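Local coordinates for protein DR2417 (Deinococcus radiodurans, PDB 4XWW) that probably degrades and matures RNA as a two-metal-ion 5'-3' exonuclease of the metallo-beta-lactamase superfamily, working as a homodimer, at residues N473-V485 against P490-P502. Residues are numbered along the deposited sequence; the frame is centred on the assembly and turned at random.
Sequences NLSQEGLLILTAV and PHVEVVARGFARP
Strands 479-485 and 491-497 form an antiparallel beta hairpin in the C-terminal domain of RNase J. Eight backbone hydrogen bonds join L479, I481, T483 and V485 to R497, V495, E493 and H491; V485 N to H491 O, at 2.8 Å, is nearly straight. At the turn end, the CB of V485 sits over the face of the H491 imidazole, 3.8 Å from its centroid, a CH-pi contact. H491 CG lies between the backbone N and the carbonyl carbon (chi1 54°), which turns the ring back alongside V485, while H491 ND1 bonds to T489 O. On the same face, I481 CG2 presses on V495 CB at 3.4 Å, a tight fit of two beta-branched side chains well suited to a strand.

The other face is apolar. L480 uses both methyls: CD2 fits tightly against A496 CB (3.4 Å), a side chain short enough to let the leucine tip come in, and touches V494 CG1 (3.5 Å), while CD1 rests near the rim of one face of the F499 ring. G478 follows helix 465-477 and leaves helical geometry with positive phi, which suits glycine; having no CB, it lets its CA come within 3.4 Å of G498 O.

R497 reaches D470 of the second subunit in a salt bridge, and L479 packs on its counterpart there. Helix 504-523 packs against L480, L482 and V492, while strand 552-556 pairs in parallel with 479-485, making it the central strand of three.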
loop_
_atom_site.group_PDB
_atom_site.type_symbol
_atom_site.label_atom_id
_atom_site.label_comp_id
_atom_site.label_asym_id
_atom_site.label_seq_id
_atom_site.Cartn_x
_atom_site.Cartn_y
_atom_site.Cartn_z
ATOM N N ASN A 473 -14.922 2.814 -10.814
ATOM C CA ASN A 473 -16.330 2.580 -10.545
ATOM C C ASN A 473 -16.703 1.125 -10.778
ATOM O O ASN A 473 -17.381 0.517 -9.953
ATOM C CB ASN A 473 -17.191 3.504 -11.399
ATOM C CG ASN A 473 -17.183 4.925 -10.886
ATOM O OD1 ASN A 473 -17.097 5.154 -9.681
ATOM N ND2 ASN A 473 -17.265 5.889 -11.797
ATOM N N LEU A 474 -16.230 0.553 -11.879
ATOM C CA LEU A 474 -16.478 -0.857 -12.150
ATOM C C LEU A 474 -15.856 -1.751 -11.078
ATOM O O LEU A 474 -16.478 -2.707 -10.624
ATOM C CB LEU A 474 -15.942 -1.242 -13.525
ATOM C CG LEU A 474 -16.646 -0.536 -14.683
ATOM C CD1 LEU A 474 -16.055 -0.942 -16.031
ATOM C CD2 LEU A 474 -18.134 -0.832 -14.627
ATOM N N SER A 475 -14.626 -1.431 -10.679
ATOM C CA SER A 475 -13.907 -2.227 -9.687
ATOM C C SER A 475 -14.641 -2.279 -8.359
ATOM O O SER A 475 -14.601 -3.283 -7.653
ATOM C CB SER A 475 -12.516 -1.658 -9.453
ATOM O OG SER A 475 -12.581 -0.454 -8.707
ATOM N N GLN A 476 -15.290 -1.172 -8.022
ATOM C CA GLN A 476 -15.935 -1.025 -6.733
ATOM C C GLN A 476 -17.338 -1.608 -6.709
ATOM O O GLN A 476 -17.677 -2.423 -5.845
ATOM C CB GLN A 476 -15.999 0.450 -6.355
ATOM C CG GLN A 476 -14.651 1.115 -6.303
ATOM C CD GLN A 476 -13.821 0.576 -5.168
ATOM O OE1 GLN A 476 -12.926 -0.248 -5.365
ATOM N NE2 GLN A 476 -14.137 1.010 -3.958
ATOM N N GLU A 477 -18.157 -1.171 -7.656
ATOM C CA GLU A 477 -19.592 -1.399 -7.567
ATOM C C GLU A 477 -20.097 -2.463 -8.534
ATOM O O GLU A 477 -21.255 -2.874 -8.453
ATOM C CB GLU A 477 -20.335 -0.083 -7.804
ATOM C CG GLU A 477 -19.977 1.017 -6.810
ATOM C CD GLU A 477 -20.578 0.791 -5.432
ATOM O OE1 GLU A 477 -21.432 -0.108 -5.295
ATOM O OE2 GLU A 477 -20.198 1.518 -4.487
ATOM N N GLY A 478 -19.231 -2.916 -9.437
ATOM C CA GLY A 478 -19.649 -3.854 -10.467
ATOM C C GLY A 478 -20.610 -3.145 -11.404
ATOM O O GLY A 478 -20.747 -1.925 -11.334
ATOM N N LEU A 479 -21.292 -3.874 -12.279
ATOM C CA LEU A 479 -22.222 -3.193 -13.173
ATOM C C LEU A 479 -23.549 -3.905 -13.394
ATOM O O LEU A 479 -23.665 -5.125 -13.263
ATOM C CB LEU A 479 -21.575 -2.949 -14.536
ATOM C CG LEU A 479 -21.642 -4.132 -15.498
ATOM C CD1 LEU A 479 -21.651 -3.652 -16.914
ATOM C CD2 LEU A 479 -20.450 -4.997 -15.255
ATOM N N LEU A 480 -24.547 -3.098 -13.742
ATOM C CA LEU A 480 -25.855 -3.575 -14.162
ATOM C C LEU A 480 -26.235 -2.911 -15.474
ATOM O O LEU A 480 -26.411 -1.693 -15.534
ATOM C CB LEU A 480 -26.910 -3.290 -13.095
ATOM C CG LEU A 480 -27.123 -4.450 -12.127
ATOM C CD1 LEU A 480 -28.162 -4.115 -11.069
ATOM C CD2 LEU A 480 -27.547 -5.654 -12.934
ATOM N N ILE A 481 -26.338 -3.706 -16.531
ATOM C CA ILE A 481 -26.815 -3.178 -17.796
ATOM C C ILE A 481 -28.299 -3.510 -17.969
ATOM O O ILE A 481 -28.690 -4.673 -18.104
ATOM C CB ILE A 481 -25.982 -3.705 -18.991
ATOM C CG1 ILE A 481 -26.775 -3.606 -20.298
ATOM C CG2 ILE A 481 -25.478 -5.108 -18.739
ATOM C CD1 ILE A 481 -26.506 -2.329 -21.057
ATOM N N LEU A 482 -29.123 -2.469 -17.926
ATOM C CA LEU A 482 -30.562 -2.611 -18.076
ATOM C C LEU A 482 -30.990 -2.174 -19.459
ATOM O O LEU A 482 -30.857 -1.010 -19.817
ATOM C CB LEU A 482 -31.308 -1.775 -17.041
ATOM C CG LEU A 482 -30.737 -1.639 -15.635
ATOM C CD1 LEU A 482 -30.986 -0.226 -15.157
ATOM C CD2 LEU A 482 -31.397 -2.634 -14.709
ATOM N N THR A 483 -31.520 -3.101 -20.241
ATOM C CA THR A 483 -32.033 -2.732 -21.547
ATOM C C THR A 483 -33.544 -2.917 -21.587
ATOM O O THR A 483 -34.058 -3.978 -21.241
ATOM C CB THR A 483 -31.362 -3.541 -22.669
ATOM O OG1 THR A 483 -32.343 -4.321 -23.361
ATOM C CG2 THR A 483 -30.271 -4.449 -22.098
ATOM N N ALA A 484 -34.251 -1.867 -21.989
ATOM C CA ALA A 484 -35.702 -1.931 -22.114
ATOM C C ALA A 484 -36.093 -2.296 -23.535
ATOM O O ALA A 484 -35.648 -1.660 -24.489
ATOM C CB ALA A 484 -36.333 -0.607 -21.713
ATOM N N VAL A 485 -36.918 -3.329 -23.674
ATOM C CA VAL A 485 -37.426 -3.731 -24.982
ATOM C C VAL A 485 -38.915 -3.421 -25.079
ATOM O O VAL A 485 -39.722 -3.952 -24.321
ATOM C CB VAL A 485 -37.189 -5.226 -25.258
ATOM C CG1 VAL A 485 -37.391 -5.527 -26.738
ATOM C CG2 VAL A 485 -35.790 -5.630 -24.814
ATOM N N PRO A 490 -43.739 -4.051 -23.552
ATOM C CA PRO A 490 -42.488 -3.599 -22.931
ATOM C C PRO A 490 -42.028 -4.513 -21.802
ATOM O O PRO A 490 -42.844 -4.958 -20.996
ATOM C CB PRO A 490 -42.839 -2.208 -22.390
ATOM C CG PRO A 490 -43.998 -1.767 -23.191
ATOM C CD PRO A 490 -44.779 -3.008 -23.502
ATOM N N HIS A 491 -40.732 -4.802 -21.772
ATOM C CA HIS A 491 -40.138 -5.620 -20.726
ATOM C C HIS A 491 -38.685 -5.203 -20.554
ATOM O O HIS A 491 -38.098 -4.593 -21.448
ATOM C CB HIS A 491 -40.255 -7.115 -21.051
ATOM C CG HIS A 491 -39.716 -7.495 -22.394
ATOM N ND1 HIS A 491 -40.248 -7.028 -23.576
ATOM C CD2 HIS A 491 -38.699 -8.324 -22.746
ATOM C CE1 HIS A 491 -39.580 -7.538 -24.595
ATOM N NE2 HIS A 491 -38.633 -8.326 -24.115
ATOM N N VAL A 492 -38.108 -5.515 -19.402
ATOM C CA VAL A 492 -36.759 -5.055 -19.097
ATOM C C VAL A 492 -35.789 -6.227 -18.976
ATOM O O VAL A 492 -36.138 -7.282 -18.450
ATOM C CB VAL A 492 -36.738 -4.218 -17.801
ATOM C CG1 VAL A 492 -35.333 -3.720 -17.499
ATOM C CG2 VAL A 492 -37.695 -3.048 -17.924
ATOM N N GLU A 493 -34.573 -6.040 -19.474
ATOM C CA GLU A 493 -33.562 -7.083 -19.414
ATOM C C GLU A 493 -32.377 -6.670 -18.538
ATOM O O GLU A 493 -31.841 -5.571 -18.674
ATOM C CB GLU A 493 -33.091 -7.440 -20.820
ATOM C CG GLU A 493 -34.138 -8.165 -21.645
ATOM C CD GLU A 493 -33.610 -9.457 -22.225
ATOM O OE1 GLU A 493 -32.698 -9.398 -23.077
ATOM O OE2 GLU A 493 -34.095 -10.534 -21.819
ATOM N N VAL A 494 -31.977 -7.566 -17.639
ATOM C CA VAL A 494 -30.928 -7.277 -16.665
ATOM C C VAL A 494 -29.692 -8.157 -16.845
ATOM O O VAL A 494 -29.782 -9.383 -16.842
ATOM C CB VAL A 494 -31.451 -7.453 -15.224
ATOM C CG1 VAL A 494 -30.300 -7.472 -14.228
ATOM C CG2 VAL A 494 -32.446 -6.358 -14.881
ATOM N N VAL A 495 -28.534 -7.524 -17.004
ATOM C CA VAL A 495 -27.272 -8.255 -16.953
ATOM C C VAL A 495 -26.329 -7.625 -15.930
ATOM O O VAL A 495 -26.121 -6.411 -15.923
ATOM C CB VAL A 495 -26.568 -8.315 -18.315
ATOM C CG1 VAL A 495 -25.242 -9.074 -18.188
ATOM C CG2 VAL A 495 -27.470 -8.949 -19.357
ATOM N N ALA A 496 -25.776 -8.470 -15.063
ATOM C CA ALA A 496 -24.870 -8.035 -14.007
ATOM C C ALA A 496 -23.499 -8.683 -14.156
ATOM O O ALA A 496 -23.401 -9.872 -14.451
ATOM C CB ALA A 496 -25.459 -8.370 -12.645
ATOM N N ARG A 497 -22.440 -7.906 -13.953
ATOM C CA ARG A 497 -21.101 -8.478 -13.852
ATOM C C ARG A 497 -20.372 -7.880 -12.652
ATOM O O ARG A 497 -20.381 -6.667 -12.457
ATOM C CB ARG A 497 -20.300 -8.255 -15.136
ATOM C CG ARG A 497 -20.485 -9.341 -16.163
ATOM C CD ARG A 497 -19.983 -10.652 -15.610
ATOM N NE ARG A 497 -18.699 -11.014 -16.193
ATOM C CZ ARG A 497 -18.518 -12.053 -16.999
ATOM N NH1 ARG A 497 -19.540 -12.841 -17.305
ATOM N NH2 ARG A 497 -17.313 -12.309 -17.492
ATOM N N GLY A 498 -19.773 -8.749 -11.841
ATOM C CA GLY A 498 -19.135 -8.348 -10.597
ATOM C C GLY A 498 -20.040 -7.581 -9.648
ATOM O O GLY A 498 -19.566 -6.791 -8.836
ATOM N N PHE A 499 -21.348 -7.805 -9.738
ATOM C CA PHE A 499 -22.282 -7.110 -8.858
ATOM C C PHE A 499 -22.605 -7.943 -7.621
ATOM O O PHE A 499 -22.355 -7.520 -6.491
ATOM C CB PHE A 499 -23.579 -6.766 -9.596
ATOM C CG PHE A 499 -24.641 -6.195 -8.703
ATOM C CD1 PHE A 499 -24.396 -5.055 -7.953
ATOM C CD2 PHE A 499 -25.883 -6.803 -8.605
ATOM C CE1 PHE A 499 -25.369 -4.532 -7.123
ATOM C CE2 PHE A 499 -26.860 -6.284 -7.786
ATOM C CZ PHE A 499 -26.606 -5.147 -7.042
ATOM N N ALA A 500 -23.163 -9.125 -7.855
ATOM C CA ALA A 500 -23.557 -10.045 -6.796
ATOM C C ALA A 500 -23.648 -11.441 -7.384
ATOM O O ALA A 500 -23.696 -11.599 -8.605
ATOM C CB ALA A 500 -24.882 -9.631 -6.189
ATOM N N ARG A 501 -23.656 -12.459 -6.536
ATOM C CA ARG A 501 -23.807 -13.809 -7.055
ATOM C C ARG A 501 -25.271 -13.940 -7.468
ATOM O O ARG A 501 -26.109 -13.150 -7.025
ATOM C CB ARG A 501 -23.392 -14.854 -6.018
ATOM C CG ARG A 501 -24.402 -15.077 -4.923
ATOM C CD ARG A 501 -23.825 -15.932 -3.813
ATOM N NE ARG A 501 -24.469 -15.611 -2.547
ATOM C CZ ARG A 501 -24.681 -16.483 -1.571
ATOM N NH1 ARG A 501 -25.276 -16.090 -0.453
ATOM N NH2 ARG A 501 -24.299 -17.744 -1.714
ATOM N N PRO A 502 -25.584 -14.910 -8.337
ATOM C CA PRO A 502 -26.952 -14.983 -8.873
ATOM C C PRO A 502 -28.052 -15.019 -7.807
ATOM O O PRO A 502 -27.971 -15.790 -6.849
ATOM C CB PRO A 502 -26.945 -16.289 -9.679
ATOM C CG PRO A 502 -25.719 -17.035 -9.234
ATOM C CD PRO A 502 -24.726 -15.977 -8.879
#